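Local coordinates for protein Baccell_00875 (Bacteroides cellulosilyticus DSM 14838, PDB 5NO8) that is a polysaccharide lyase that probably removes the L-rhamnose caps linked to glucuronic acid on complex arabinogalactan proteins, at residues Val29-Ser41 with Arg91-Tyr105. Sequence-based numbering, arbitrary orientation.
Sequences VEMRINPSTGAIS and RIPVEISPDGMKVLY
With CG of Tyr105 anti to its carbonyl carbon (chi1 -52°) and CG1 of Ile96 anti to its backbone N (chi1 176°) in an extended chain, the phenol reaches Thr37 and the CD1 methyl reaches Gly38. The pair illustrates how one beta hairpin packs on another: the connection between strands 29-33 and 40-45 lies against the bulged edge hairpin 95-96/102-107 of an eight-stranded antiparallel sheet. Tyr105 OH donates to Thr37 O at 2.6 Å, in the carbonyl plane and at a C=O...donor angle of 148°, which helps hold the carbonyl in this orientation. A phenylalanine here would keep the ring but would probably leave Thr37 O without this donor and the turn less firmly held. The ring of Pro93 lies close to the same oxygen, its CG 3.6 Å from Thr37 O. Within 29-41, Asn34 OD1 accepts from Ser36 N, closing an Asx turn, and from Thr37 N, completing an Asx motif, while Thr37 OG1 accepts Ala39 N in an ST turn, bracing the loop that presents the carbonyl. Arg91 O receives a CA-H...O contact from Thr37 CA, and the Arg91 guanidinium is paired with Asp68. Farther along, Met31 SD meets Met101 SD at 4.2 Å, and Ile33 CG2 rests on the Ser97-Gly100 type I turn, 3.9 Å from Gly100 CA. A beta carbon on Gly38 would run into Val103 CG1 and Tyr105 OH; Ile96 CD1 packs 3.6 Å from Gly38 CA.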
loop_
_atom_site.group_PDB
_atom_site.type_symbol
_atom_site.label_atom_id
_atom_site.label_comp_id
_atom_site.label_asym_id
_atom_site.label_seq_id
_atom_site.Cartn_x
_atom_site.Cartn_y
_atom_site.Cartn_z
ATOM N N VAL A 29 -7.758 27.666 -3.901
ATOM C CA VAL A 29 -7.574 26.879 -5.081
ATOM C C VAL A 29 -7.604 27.781 -6.320
ATOM O O VAL A 29 -8.487 28.654 -6.435
ATOM C CB VAL A 29 -8.672 25.801 -5.208
ATOM C CG1 VAL A 29 -8.480 25.023 -6.497
ATOM C CG2 VAL A 29 -8.629 24.850 -4.013
ATOM N N GLU A 30 -6.649 27.560 -7.213
ATOM C CA GLU A 30 -6.624 28.177 -8.526
ATOM C C GLU A 30 -6.537 27.088 -9.587
ATOM O O GLU A 30 -5.992 26.007 -9.352
ATOM C CB GLU A 30 -5.457 29.152 -8.650
ATOM C CG GLU A 30 -5.531 30.298 -7.644
ATOM C CD GLU A 30 -4.472 31.383 -7.856
ATOM O OE1 GLU A 30 -3.321 31.065 -8.217
ATOM O OE2 GLU A 30 -4.790 32.571 -7.618
ATOM N N MET A 31 -7.089 27.375 -10.754
ATOM C CA MET A 31 -7.195 26.375 -11.797
ATOM C C MET A 31 -7.043 26.974 -13.167
ATOM O O MET A 31 -7.268 28.156 -13.347
ATOM C CB MET A 31 -8.527 25.627 -11.688
ATOM C CG MET A 31 -9.655 26.413 -11.027
ATOM S SD MET A 31 -11.264 25.645 -11.256
ATOM C CE MET A 31 -10.963 24.224 -10.306
ATOM N N ARG A 32 -6.617 26.147 -14.106
ATOM C CA ARG A 32 -6.708 26.446 -15.526
ATOM C C ARG A 32 -7.646 25.406 -16.116
ATOM O O ARG A 32 -7.504 24.203 -15.854
ATOM C CB ARG A 32 -5.348 26.347 -16.202
ATOM N N ILE A 33 -8.597 25.869 -16.895
ATOM C CA ILE A 33 -9.569 25.017 -17.547
ATOM C C ILE A 33 -9.189 24.876 -19.004
ATOM O O ILE A 33 -8.888 25.886 -19.673
ATOM C CB ILE A 33 -10.972 25.657 -17.475
ATOM C CG1 ILE A 33 -11.379 26.010 -16.036
ATOM C CG2 ILE A 33 -12.006 24.788 -18.149
ATOM C CD1 ILE A 33 -11.433 24.854 -15.088
ATOM N N ASN A 34 -9.204 23.647 -19.517
ATOM C CA ASN A 34 -8.940 23.386 -20.924
ATOM C C ASN A 34 -10.126 23.961 -21.738
ATOM O O ASN A 34 -11.264 23.543 -21.554
ATOM C CB ASN A 34 -8.781 21.867 -21.134
ATOM C CG ASN A 34 -8.437 21.495 -22.545
ATOM O OD1 ASN A 34 -9.054 21.982 -23.500
ATOM N ND2 ASN A 34 -7.476 20.598 -22.698
ATOM N N PRO A 35 -9.863 24.917 -22.650
ATOM C CA PRO A 35 -10.976 25.533 -23.388
ATOM C C PRO A 35 -11.660 24.649 -24.430
ATOM O O PRO A 35 -12.785 24.986 -24.850
ATOM C CB PRO A 35 -10.314 26.761 -24.071
ATOM C CG PRO A 35 -8.909 26.365 -24.243
ATOM C CD PRO A 35 -8.561 25.481 -23.059
ATOM N N SER A 36 -11.033 23.543 -24.834
ATOM C CA SER A 36 -11.623 22.617 -25.805
ATOM C C SER A 36 -12.399 21.464 -25.169
ATOM O O SER A 36 -13.335 20.947 -25.798
ATOM C CB SER A 36 -10.548 22.014 -26.697
ATOM O OG SER A 36 -9.785 23.014 -27.345
ATOM N N THR A 37 -11.972 21.016 -23.979
ATOM C CA THR A 37 -12.634 19.883 -23.302
ATOM C C THR A 37 -13.456 20.283 -22.089
ATOM O O THR A 37 -14.334 19.546 -21.696
ATOM C CB THR A 37 -11.606 18.804 -22.858
ATOM O OG1 THR A 37 -10.774 19.337 -21.844
ATOM C CG2 THR A 37 -10.736 18.293 -24.004
ATOM N N GLY A 38 -13.162 21.440 -21.489
ATOM C CA GLY A 38 -13.749 21.848 -20.237
ATOM C C GLY A 38 -13.155 21.215 -18.982
ATOM O O GLY A 38 -13.602 21.530 -17.885
ATOM N N ALA A 39 -12.163 20.342 -19.138
ATOM C CA ALA A 39 -11.482 19.728 -17.993
ATOM C C ALA A 39 -10.627 20.731 -17.225
ATOM O O ALA A 39 -10.180 21.743 -17.771
ATOM C CB ALA A 39 -10.581 18.609 -18.457
ATOM N N ILE A 40 -10.366 20.428 -15.968
ATOM C CA ILE A 40 -9.364 21.166 -15.218
ATOM C C ILE A 40 -8.011 20.647 -15.626
ATOM O O ILE A 40 -7.673 19.505 -15.344
ATOM C CB ILE A 40 -9.563 21.041 -13.703
ATOM C CG1 ILE A 40 -10.896 21.661 -13.334
ATOM C CG2 ILE A 40 -8.388 21.703 -12.963
ATOM C CD1 ILE A 40 -11.344 21.422 -11.913
ATOM N N SER A 41 -7.221 21.475 -16.302
ATOM C CA SER A 41 -5.914 21.055 -16.787
ATOM C C SER A 41 -4.790 21.275 -15.771
ATOM O O SER A 41 -3.790 20.582 -15.821
ATOM C CB SER A 41 -5.579 21.790 -18.106
ATOM O OG SER A 41 -5.542 23.186 -17.858
ATOM N N ARG A 91 -16.047 14.289 -23.513
ATOM C CA ARG A 91 -14.788 14.962 -23.786
ATOM C C ARG A 91 -14.996 16.317 -24.468
ATOM O O ARG A 91 -14.266 17.240 -24.167
ATOM C CB ARG A 91 -13.875 14.093 -24.678
ATOM C CG ARG A 91 -12.479 14.697 -24.857
ATOM C CD ARG A 91 -11.544 13.800 -25.657
ATOM N NE ARG A 91 -11.851 13.924 -27.066
ATOM C CZ ARG A 91 -11.338 14.835 -27.896
ATOM N NH1 ARG A 91 -10.416 15.719 -27.508
ATOM N NH2 ARG A 91 -11.757 14.843 -29.147
ATOM N N ILE A 92 -15.973 16.431 -25.355
ATOM C CA ILE A 92 -16.224 17.690 -26.083
ATOM C C ILE A 92 -17.573 18.251 -25.637
ATOM O O ILE A 92 -18.596 17.664 -25.925
ATOM C CB ILE A 92 -16.230 17.461 -27.604
ATOM C CG1 ILE A 92 -14.885 16.849 -28.078
ATOM C CG2 ILE A 92 -16.580 18.747 -28.349
ATOM C CD1 ILE A 92 -13.641 17.661 -27.729
ATOM N N PRO A 93 -17.565 19.398 -24.953
ATOM C CA PRO A 93 -18.786 19.992 -24.486
ATOM C C PRO A 93 -19.678 20.464 -25.622
ATOM O O PRO A 93 -19.173 20.829 -26.700
ATOM C CB PRO A 93 -18.328 21.211 -23.684
ATOM C CG PRO A 93 -16.872 21.197 -23.642
ATOM C CD PRO A 93 -16.374 20.170 -24.573
ATOM N N VAL A 94 -20.975 20.459 -25.364
ATOM C CA VAL A 94 -21.935 21.167 -26.211
ATOM C C VAL A 94 -22.009 22.644 -25.835
ATOM O O VAL A 94 -22.349 23.465 -26.665
ATOM C CB VAL A 94 -23.333 20.522 -26.240
ATOM C CG1 VAL A 94 -23.240 19.098 -26.746
ATOM C CG2 VAL A 94 -24.037 20.548 -24.907
ATOM N N GLU A 95 -21.697 22.985 -24.589
ATOM C CA GLU A 95 -21.637 24.381 -24.139
ATOM C C GLU A 95 -20.550 24.535 -23.072
ATOM O O GLU A 95 -20.395 23.677 -22.186
ATOM C CB GLU A 95 -22.996 24.815 -23.581
ATOM C CG GLU A 95 -23.098 26.307 -23.228
ATOM C CD GLU A 95 -24.272 26.650 -22.310
ATOM O OE1 GLU A 95 -25.195 25.816 -22.129
ATOM O OE2 GLU A 95 -24.260 27.777 -21.752
ATOM N N ILE A 96 -19.773 25.606 -23.166
ATOM C CA ILE A 96 -18.783 25.903 -22.115
ATOM C C ILE A 96 -18.811 27.407 -21.928
ATOM O O ILE A 96 -18.826 28.152 -22.916
ATOM C CB ILE A 96 -17.378 25.327 -22.430
ATOM C CG1 ILE A 96 -16.342 25.736 -21.377
ATOM C CG2 ILE A 96 -16.916 25.653 -23.843
ATOM C CD1 ILE A 96 -15.059 24.945 -21.495
ATOM N N SER A 97 -18.893 27.837 -20.683
ATOM C CA SER A 97 -18.954 29.244 -20.379
ATOM C C SER A 97 -17.577 29.875 -20.629
ATOM O O SER A 97 -16.528 29.203 -20.569
ATOM C CB SER A 97 -19.435 29.497 -18.937
ATOM O OG SER A 97 -18.490 29.003 -17.993
ATOM N N PRO A 98 -17.559 31.183 -20.920
ATOM C CA PRO A 98 -16.285 31.910 -21.124
ATOM C C PRO A 98 -15.221 31.661 -20.045
ATOM O O PRO A 98 -14.052 31.470 -20.370
ATOM C CB PRO A 98 -16.722 33.378 -21.101
ATOM C CG PRO A 98 -18.141 33.360 -21.563
ATOM C CD PRO A 98 -18.737 32.037 -21.161
ATOM N N ASP A 99 -15.644 31.596 -18.782
ATOM C CA ASP A 99 -14.703 31.343 -17.681
ATOM C C ASP A 99 -14.430 29.859 -17.363
ATOM O O ASP A 99 -13.678 29.563 -16.435
ATOM C CB ASP A 99 -15.133 32.091 -16.417
ATOM C CG ASP A 99 -16.445 31.576 -15.808
ATOM O OD1 ASP A 99 -17.125 30.661 -16.354
ATOM O OD2 ASP A 99 -16.825 32.147 -14.768
ATOM N N GLY A 100 -15.026 28.938 -18.127
ATOM C CA GLY A 100 -14.837 27.504 -17.906
ATOM C C GLY A 100 -15.493 26.952 -16.657
ATOM O O GLY A 100 -15.249 25.793 -16.324
ATOM N N MET A 101 -16.344 27.735 -15.977
ATOM C CA MET A 101 -16.935 27.280 -14.706
ATOM C C MET A 101 -18.262 26.569 -14.883
ATOM O O MET A 101 -18.810 26.037 -13.914
ATOM C CB MET A 101 -17.074 28.443 -13.738
ATOM C CG MET A 101 -15.724 29.076 -13.426
ATOM S SD MET A 101 -14.478 28.025 -12.673
ATOM C CE MET A 101 -14.849 28.315 -10.938
ATOM N N LYS A 102 -18.808 26.585 -16.098
ATOM C CA LYS A 102 -20.003 25.821 -16.403
ATOM C C LYS A 102 -19.704 25.071 -17.675
ATOM O O LYS A 102 -19.330 25.687 -18.679
ATOM C CB LYS A 102 -21.208 26.735 -16.599
ATOM C CG LYS A 102 -22.487 26.000 -16.986
ATOM C CD LYS A 102 -23.389 26.799 -17.911
ATOM C CE LYS A 102 -24.582 25.956 -18.368
ATOM N NZ LYS A 102 -25.743 26.800 -18.794
ATOM N N VAL A 103 -19.863 23.747 -17.639
ATOM C CA VAL A 103 -19.582 22.929 -18.796
ATOM C C VAL A 103 -20.709 21.914 -18.945
ATOM O O VAL A 103 -21.100 21.247 -17.966
ATOM C CB VAL A 103 -18.214 22.210 -18.683
ATOM C CG1 VAL A 103 -17.777 21.700 -20.032
ATOM C CG2 VAL A 103 -17.115 23.139 -18.139
ATOM N N LEU A 104 -21.246 21.811 -20.153
ATOM C CA LEU A 104 -22.346 20.927 -20.449
ATOM C C LEU A 104 -21.949 19.971 -21.551
ATOM O O LEU A 104 -21.470 20.387 -22.620
ATOM C CB LEU A 104 -23.563 21.763 -20.850
ATOM C CG LEU A 104 -24.874 21.071 -21.147
ATOM C CD1 LEU A 104 -25.328 20.295 -19.936
ATOM C CD2 LEU A 104 -25.934 22.091 -21.593
ATOM N N TYR A 105 -22.181 18.683 -21.308
ATOM C CA TYR A 105 -21.926 17.611 -22.276
ATOM C C TYR A 105 -23.222 16.889 -22.488
ATOM O O TYR A 105 -24.059 16.818 -21.574
ATOM C CB TYR A 105 -20.882 16.594 -21.738
ATOM C CG TYR A 105 -19.595 17.176 -21.245
ATOM C CD1 TYR A 105 -19.518 17.748 -19.967
ATOM C CD2 TYR A 105 -18.449 17.221 -22.048
ATOM C CE1 TYR A 105 -18.348 18.302 -19.499
ATOM C CE2 TYR A 105 -17.252 17.796 -21.583
ATOM C CZ TYR A 105 -17.215 18.351 -20.319
ATOM O OH TYR A 105 -16.070 18.923 -19.808
#